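Local coordinates for tRNA(Ile2) 2-agmatinylcytidine synthetase TiaS (Archaeoglobus fulgidus, PDB 5XOB), which catalyses the ATP-dependent joining of agmatine to the wobble cytidine of an isoleucine tRNA, so that the tRNA reads AUA instead of AUG, at residues I311-Y323 / N332-I344. Sequence-based numbering, arbitrary orientation.
Sequences IRLLRKGDVVEVY and NLEKIQIVELAEI
Tyr323 lies against Lys335 in a hydrogen-bonded pair of the antiparallel strands 319-323 and 335-338, part of the OB-fold domain. Lys335 CE sits over one face of the ring, 3.8 Å from the Tyr323 centroid and displaced toward the rim, a CH-pi contact. Bends along the Lys335 side chain leave NZ off-centre in a looser cation-pi contact; NZ also forms a salt bridge with Asp249 and a hydrogen bond to the carbonyl O of Lys406. At the ring's edge run the backbones of Ile336 and Gln337, and Gln337 exchanges two backbone bonds with Glu321.

On the opposite face of the sheet, Ile336 stretches CG1 anti to its own nitrogen (chi1 -168°), bringing CD1 to 3.4 Å from Val320 CG2 and 3.7 Å from Val322 CG1. Ile311, on helix 307-313, meets Leu333 tip to tip through their CD1 atoms.

Where the strands end, Val339 and Glu340 both face Val319 in a classic beta bulge. Val319 N donates to Glu340 O (2.9 Å), and Val339 N to Val319 O (3.0 Å). Beyond it, Asp318 divides its carboxylate: OD1 accepts a nearly straight hydrogen bond from Ala342 N, while OD2 accepts from Arg315 N at 3.0 Å. With an alanine here both carboxylate oxygens are gone, and the 315-318 turn would probably be less firmly tied to Ala342. Backbone pairing, apolar packing on one face and a lysine-covered ring on the other thus join the strands, with a carboxylate bridging the two segments past the bulge.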
ATOM      1  N   ILE A 311       5.958  -7.006  16.652  1.00 85.28           N
ATOM      2  CA  ILE A 311       5.693  -5.755  17.358  1.00 86.27           C
ATOM      3  C   ILE A 311       5.579  -6.002  18.857  1.00 86.86           C
ATOM      4  O   ILE A 311       6.143  -5.254  19.643  1.00 83.86           O
ATOM      5  CB  ILE A 311       4.414  -5.053  16.852  1.00 85.85           C
ATOM      6  CG1 ILE A 311       4.588  -4.589  15.398  1.00 87.12           C
ATOM      7  CG2 ILE A 311       4.052  -3.871  17.748  1.00 85.25           C
ATOM      8  CD1 ILE A 311       5.695  -3.574  15.171  1.00 86.62           C
ATOM      9  N   ARG A 312       4.858  -7.053  19.249  1.00 89.14           N
ATOM     10  CA  ARG A 312       4.666  -7.372  20.671  1.00 88.05           C
ATOM     11  C   ARG A 312       5.973  -7.472  21.463  1.00 89.96           C
ATOM     12  O   ARG A 312       5.981  -7.245  22.673  1.00 88.90           O
ATOM     13  CB  ARG A 312       3.852  -8.663  20.844  1.00 87.85           C
ATOM     14  CG  ARG A 312       2.361  -8.485  20.589  1.00 87.97           C
ATOM     15  CD  ARG A 312       1.500  -9.422  21.422  1.00 88.74           C
ATOM     16  NE  ARG A 312       0.168  -9.563  20.833  1.00 88.68           N
ATOM     17  CZ  ARG A 312      -0.118 -10.348  19.793  1.00 91.63           C
ATOM     18  NH1 ARG A 312       0.829 -11.078  19.204  1.00 91.90           N
ATOM     19  NH2 ARG A 312      -1.364 -10.398  19.328  1.00 92.13           N
ATOM     20  N   LEU A 313       7.074  -7.798  20.786  1.00 93.32           N
ATOM     21  CA  LEU A 313       8.373  -7.921  21.446  1.00 97.84           C
ATOM     22  C   LEU A 313       8.921  -6.598  21.981  1.00102.86           C
ATOM     23  O   LEU A 313       8.889  -6.368  23.195  1.00110.83           O
ATOM     24  CB  LEU A 313       9.399  -8.587  20.515  1.00 95.41           C
ATOM     25  CG  LEU A 313       9.043  -9.995  20.018  1.00 96.39           C
ATOM     26  CD1 LEU A 313      10.257 -10.675  19.397  1.00 95.51           C
ATOM     27  CD2 LEU A 313       8.466 -10.860  21.134  1.00 99.18           C
ATOM     28  N   LEU A 314       9.388  -5.737  21.074  1.00104.03           N
ATOM     29  CA  LEU A 314      10.204  -4.546  21.406  1.00108.16           C
ATOM     30  C   LEU A 314       9.967  -3.884  22.779  1.00109.80           C
ATOM     31  O   LEU A 314       8.857  -3.906  23.330  1.00106.10           O
ATOM     32  CB  LEU A 314      10.149  -3.502  20.260  1.00109.64           C
ATOM     33  CG  LEU A 314       8.988  -2.519  19.991  1.00107.60           C
ATOM     34  CD1 LEU A 314       8.839  -2.287  18.491  1.00103.70           C
ATOM     35  CD2 LEU A 314       7.656  -2.953  20.571  1.00107.96           C
ATOM     36  N   ARG A 315      11.036  -3.288  23.306  1.00109.32           N
ATOM     37  CA  ARG A 315      11.058  -2.758  24.665  1.00106.39           C
ATOM     38  C   ARG A 315      11.595  -1.323  24.695  1.00104.03           C
ATOM     39  O   ARG A 315      12.246  -0.875  23.747  1.00 99.18           O
ATOM     40  CB  ARG A 315      11.894  -3.668  25.555  1.00104.78           C
ATOM     41  N   LYS A 316      11.309  -0.616  25.790  1.00100.66           N
ATOM     42  CA  LYS A 316      11.687   0.794  25.961  1.00102.65           C
ATOM     43  C   LYS A 316      13.050   1.148  25.371  1.00103.11           C
ATOM     44  O   LYS A 316      14.014   0.390  25.503  1.00103.51           O
ATOM     45  CB  LYS A 316      11.680   1.187  27.447  1.00107.19           C
ATOM     46  CG  LYS A 316      10.447   1.963  27.888  1.00115.34           C
ATOM     47  CD  LYS A 316      10.370   2.091  29.405  1.00121.69           C
ATOM     48  CE  LYS A 316       9.130   2.857  29.855  1.00125.22           C
ATOM     49  NZ  LYS A 316       9.297   4.334  29.744  1.00127.22           N
ATOM     50  N   GLY A 317      13.114   2.304  24.712  1.00102.50           N
ATOM     51  CA  GLY A 317      14.374   2.854  24.221  1.00 99.98           C
ATOM     52  C   GLY A 317      14.902   2.263  22.927  1.00 99.77           C
ATOM     53  O   GLY A 317      15.912   2.741  22.404  1.00102.15           O
ATOM     54  N   ASP A 318      14.236   1.230  22.405  1.00 97.58           N
ATOM     55  CA  ASP A 318      14.633   0.619  21.134  1.00 97.46           C
ATOM     56  C   ASP A 318      14.524   1.638  20.018  1.00 92.07           C
ATOM     57  O   ASP A 318      13.496   2.297  19.896  1.00 89.48           O
ATOM     58  CB  ASP A 318      13.733  -0.575  20.791  1.00101.30           C
ATOM     59  CG  ASP A 318      14.287  -1.894  21.292  1.00104.96           C
ATOM     60  OD1 ASP A 318      15.518  -2.090  21.221  1.00105.76           O
ATOM     61  OD2 ASP A 318      13.489  -2.748  21.735  1.00105.35           O
ATOM     62  N   VAL A 319      15.573   1.767  19.208  1.00 88.11           N
ATOM     63  CA  VAL A 319      15.527   2.686  18.073  1.00 89.08           C
ATOM     64  C   VAL A 319      14.827   1.989  16.914  1.00 89.44           C
ATOM     65  O   VAL A 319      15.190   0.868  16.524  1.00 90.09           O
ATOM     66  CB  VAL A 319      16.915   3.176  17.621  1.00 90.73           C
ATOM     67  CG1 VAL A 319      16.774   4.240  16.537  1.00 89.42           C
ATOM     68  CG2 VAL A 319      17.699   3.737  18.798  1.00 93.31           C
ATOM     69  N   VAL A 320      13.830   2.674  16.363  1.00 86.90           N
ATOM     70  CA  VAL A 320      12.942   2.090  15.372  1.00 81.48           C
ATOM     71  C   VAL A 320      12.490   3.148  14.360  1.00 80.01           C
ATOM     72  O   VAL A 320      12.375   4.339  14.683  1.00 75.98           O
ATOM     73  CB  VAL A 320      11.727   1.435  16.075  1.00 78.61           C
ATOM     74  CG1 VAL A 320      10.525   2.378  16.129  1.00 76.70           C
ATOM     75  CG2 VAL A 320      11.361   0.126  15.403  1.00 78.11           C
ATOM     76  N   GLU A 321      12.238   2.697  13.137  1.00 75.79           N
ATOM     77  CA  GLU A 321      11.750   3.564  12.083  1.00 74.57           C
ATOM     78  C   GLU A 321      10.433   3.001  11.589  1.00 71.35           C
ATOM     79  O   GLU A 321      10.355   1.827  11.235  1.00 66.92           O
ATOM     80  CB  GLU A 321      12.777   3.640  10.957  1.00 79.05           C
ATOM     81  CG  GLU A 321      12.503   4.730   9.939  1.00 83.79           C
ATOM     82  CD  GLU A 321      13.773   5.265   9.309  1.00 87.45           C
ATOM     83  OE1 GLU A 321      14.093   4.842   8.175  1.00 89.04           O
ATOM     84  OE2 GLU A 321      14.457   6.094   9.954  1.00 89.21           O
ATOM     85  N   VAL A 322       9.397   3.838  11.576  1.00 71.07           N
ATOM     86  CA  VAL A 322       8.036   3.377  11.290  1.00 70.44           C
ATOM     87  C   VAL A 322       7.466   3.931   9.984  1.00 72.10           C
ATOM     88  O   VAL A 322       7.773   5.057   9.577  1.00 67.64           O
ATOM     89  CB  VAL A 322       7.056   3.681  12.448  1.00 68.77           C
ATOM     90  CG1 VAL A 322       7.457   2.895  13.682  1.00 68.24           C
ATOM     91  CG2 VAL A 322       6.985   5.168  12.759  1.00 68.03           C
ATOM     92  N   TYR A 323       6.617   3.116   9.356  1.00 71.18           N
ATOM     93  CA  TYR A 323       6.017   3.426   8.067  1.00 71.17           C
ATOM     94  C   TYR A 323       4.507   3.262   8.139  1.00 68.66           C
ATOM     95  O   TYR A 323       4.013   2.166   8.430  1.00 68.55           O
ATOM     96  CB  TYR A 323       6.547   2.462   7.004  1.00 74.69           C
ATOM     97  CG  TYR A 323       8.040   2.524   6.772  1.00 75.73           C
ATOM     98  CD1 TYR A 323       8.560   3.163   5.652  1.00 77.86           C
ATOM     99  CD2 TYR A 323       8.931   1.923   7.654  1.00 75.13           C
ATOM    100  CE1 TYR A 323       9.922   3.217   5.422  1.00 77.48           C
ATOM    101  CE2 TYR A 323      10.295   1.970   7.433  1.00 75.92           C
ATOM    102  CZ  TYR A 323      10.785   2.621   6.316  1.00 77.28           C
ATOM    103  OH  TYR A 323      12.141   2.676   6.091  1.00 80.69           O
ATOM    104  N   ASN A 332      -0.845   3.766  11.489  1.00 72.01           N
ATOM    105  CA  ASN A 332      -1.103   2.395  11.036  1.00 74.02           C
ATOM    106  C   ASN A 332       0.121   1.813  10.375  1.00 70.56           C
ATOM    107  O   ASN A 332       0.391   2.095   9.215  1.00 76.03           O
ATOM    108  CB  ASN A 332      -2.230   2.346  10.014  1.00 77.11           C
ATOM    109  CG  ASN A 332      -3.551   2.796  10.581  1.00 86.30           C
ATOM    110  OD1 ASN A 332      -3.605   3.678  11.444  1.00 88.08           O
ATOM    111  ND2 ASN A 332      -4.635   2.194  10.100  1.00 92.81           N
ATOM    112  N   LEU A 333       0.844   0.979  11.103  1.00 68.85           N
ATOM    113  CA  LEU A 333       2.061   0.378  10.588  1.00 69.58           C
ATOM    114  C   LEU A 333       1.829  -0.514   9.377  1.00 70.25           C
ATOM    115  O   LEU A 333       1.010  -1.436   9.410  1.00 68.49           O
ATOM    116  CB  LEU A 333       2.744  -0.448  11.673  1.00 71.84           C
ATOM    117  CG  LEU A 333       3.345   0.350  12.827  1.00 72.78           C
ATOM    118  CD1 LEU A 333       3.892  -0.611  13.865  1.00 72.13           C
ATOM    119  CD2 LEU A 333       4.436   1.297  12.348  1.00 73.71           C
ATOM    120  N   GLU A 334       2.574  -0.222   8.314  1.00 69.14           N
ATOM    121  CA  GLU A 334       2.623  -1.049   7.117  1.00 66.62           C
ATOM    122  C   GLU A 334       3.922  -1.868   7.108  1.00 66.43           C
ATOM    123  O   GLU A 334       3.982  -2.979   6.575  1.00 65.89           O
ATOM    124  CB  GLU A 334       2.544  -0.136   5.890  1.00 69.24           C
ATOM    125  CG  GLU A 334       1.381   0.857   5.952  1.00 74.60           C
ATOM    126  CD  GLU A 334       1.401   1.927   4.859  1.00 75.93           C
ATOM    127  OE1 GLU A 334       2.367   1.983   4.065  1.00 74.65           O
ATOM    128  OE2 GLU A 334       0.439   2.729   4.808  1.00 76.55           O
ATOM    129  N   LYS A 335       4.949  -1.307   7.738  1.00 66.28           N
ATOM    130  CA  LYS A 335       6.312  -1.793   7.648  1.00 66.83           C
ATOM    131  C   LYS A 335       7.010  -1.228   8.880  1.00 68.06           C
ATOM    132  O   LYS A 335       6.573  -0.214   9.416  1.00 66.50           O
ATOM    133  CB  LYS A 335       6.967  -1.180   6.411  1.00 68.47           C
ATOM    134  CG  LYS A 335       7.563  -2.147   5.408  1.00 70.58           C
ATOM    135  CD  LYS A 335       8.782  -1.539   4.720  1.00 71.91           C
ATOM    136  CE  LYS A 335       8.534  -0.168   4.096  1.00 72.74           C
ATOM    137  NZ  LYS A 335       7.794  -0.240   2.809  1.00 73.69           N
ATOM    138  N   ILE A 336       8.105  -1.848   9.311  1.00 72.38           N
ATOM    139  CA  ILE A 336       8.931  -1.266  10.382  1.00 73.49           C
ATOM    140  C   ILE A 336      10.389  -1.728  10.316  1.00 74.57           C
ATOM    141  O   ILE A 336      10.663  -2.889  10.000  1.00 76.11           O
ATOM    142  CB  ILE A 336       8.338  -1.568  11.784  1.00 73.28           C
ATOM    143  CG1 ILE A 336       9.026  -0.722  12.861  1.00 72.19           C
ATOM    144  CG2 ILE A 336       8.427  -3.055  12.118  1.00 72.10           C
ATOM    145  CD1 ILE A 336       8.248  -0.650  14.155  1.00 71.56           C
ATOM    146  N   GLN A 337      11.319  -0.817  10.601  1.00 75.26           N
ATOM    147  CA  GLN A 337      12.716  -1.194  10.767  1.00 75.48           C
ATOM    148  C   GLN A 337      13.140  -1.121  12.219  1.00 79.93           C
ATOM    149  O   GLN A 337      12.966  -0.086  12.867  1.00 79.62           O
ATOM    150  CB  GLN A 337      13.656  -0.297   9.976  1.00 74.12           C
ATOM    151  CG  GLN A 337      15.097  -0.779  10.086  1.00 73.38           C
ATOM    152  CD  GLN A 337      16.094   0.137   9.422  1.00 73.90           C
ATOM    153  OE1 GLN A 337      15.795   1.292   9.113  1.00 74.36           O
ATOM    154  NE2 GLN A 337      17.303  -0.374   9.209  1.00 74.18           N
ATOM    155  N   ILE A 338      13.724  -2.212  12.709  1.00 83.50           N
ATOM    156  CA  ILE A 338      14.432  -2.199  13.979  1.00 84.38           C
ATOM    157  C   ILE A 338      15.849  -1.763  13.686  1.00 82.42           C
ATOM    158  O   ILE A 338      16.622  -2.497  13.066  1.00 78.97           O
ATOM    159  CB  ILE A 338      14.445  -3.570  14.672  1.00 85.95           C
ATOM    160  CG1 ILE A 338      13.088  -3.842  15.315  1.00 86.96           C
ATOM    161  CG2 ILE A 338      15.485  -3.599  15.782  1.00 89.53           C
ATOM    162  CD1 ILE A 338      11.957  -4.038  14.335  1.00 88.48           C
ATOM    163  N   VAL A 339      16.183  -0.560  14.129  1.00 85.34           N
ATOM    164  CA  VAL A 339      17.478   0.018  13.834  1.00 90.60           C
ATOM    165  C   VAL A 339      18.463  -0.463  14.887  1.00 95.32           C
ATOM    166  O   VAL A 339      19.210  -1.412  14.656  1.00100.46           O
ATOM    167  CB  VAL A 339      17.425   1.561  13.809  1.00 90.89           C
ATOM    168  CG1 VAL A 339      18.787   2.130  13.441  1.00 90.31           C
ATOM    169  CG2 VAL A 339      16.353   2.051  12.844  1.00 91.47           C
ATOM    170  N   GLU A 340      18.440   0.192  16.046  1.00 99.61           N
ATOM    171  CA  GLU A 340      19.288  -0.162  17.163  1.00 99.00           C
ATOM    172  C   GLU A 340      18.441  -0.877  18.192  1.00 91.93           C
ATOM    173  O   GLU A 340      17.387  -0.386  18.606  1.00 86.36           O
ATOM    174  CB  GLU A 340      19.914   1.080  17.801  1.00106.12           C
ATOM    175  CG  GLU A 340      20.993   0.757  18.828  1.00116.79           C
ATOM    176  CD  GLU A 340      21.184   1.851  19.870  1.00124.87           C
ATOM    177  OE1 GLU A 340      20.797   1.633  21.043  1.00125.50           O
ATOM    178  OE2 GLU A 340      21.721   2.925  19.517  1.00129.90           O
ATOM    179  N   LEU A 341      18.909  -2.047  18.594  1.00 89.48           N
ATOM    180  CA  LEU A 341      18.336  -2.729  19.731  1.00 91.85           C
ATOM    181  C   LEU A 341      18.804  -2.101  21.042  1.00 95.57           C
ATOM    182  O   LEU A 341      19.996  -1.886  21.251  1.00 93.59           O
ATOM    183  CB  LEU A 341      18.698  -4.208  19.702  1.00 92.41           C
ATOM    184  CG  LEU A 341      17.670  -5.087  19.001  1.00 93.37           C
ATOM    185  CD1 LEU A 341      18.185  -6.514  18.975  1.00 93.82           C
ATOM    186  CD2 LEU A 341      16.314  -5.015  19.696  1.00 93.18           C
ATOM    187  N   ALA A 342      17.851  -1.807  21.919  1.00100.39           N
ATOM    188  CA  ALA A 342      18.150  -1.320  23.258  1.00103.41           C
ATOM    189  C   ALA A 342      18.976  -2.350  24.016  1.00110.13           C
ATOM    190  O   ALA A 342      18.617  -3.530  24.061  1.00110.17           O
ATOM    191  CB  ALA A 342      16.859  -1.039  24.014  1.00102.85           C
ATOM    192  N   GLU A 343      20.086  -1.904  24.598  1.00120.13           N
ATOM    193  CA  GLU A 343      20.888  -2.748  25.487  1.00126.53           C
ATOM    194  C   GLU A 343      20.279  -2.756  26.893  1.00127.02           C
ATOM    195  O   GLU A 343      20.087  -1.699  27.503  1.00119.45           O
ATOM    196  CB  GLU A 343      22.343  -2.261  25.534  1.00130.62           C
ATOM    197  CG  GLU A 343      23.226  -2.842  24.438  1.00131.58           C
ATOM    198  CD  GLU A 343      23.564  -4.303  24.668  1.00130.30           C
ATOM    199  OE1 GLU A 343      23.404  -5.107  23.725  1.00126.88           O
ATOM    200  OE2 GLU A 343      23.983  -4.645  25.795  1.00132.72           O
ATOM    201  N   ILE A 344      19.971  -3.952  27.397  1.00128.14           N
ATOM    202  CA  ILE A 344      19.361  -4.093  28.716  1.00131.14           C
ATOM    203  C   ILE A 344      20.319  -4.816  29.652  1.00127.67           C
ATOM    204  O   ILE A 344      20.710  -5.963  29.408  1.00124.32           O
ATOM    205  CB  ILE A 344      18.022  -4.872  28.685  1.00136.73           C
ATOM    206  CG1 ILE A 344      17.190  -4.524  27.441  1.00137.84           C
ATOM    207  CG2 ILE A 344      17.232  -4.619  29.965  1.00136.80           C
ATOM    208  CD1 ILE A 344      17.377  -5.494  26.288  1.00136.73           C
TER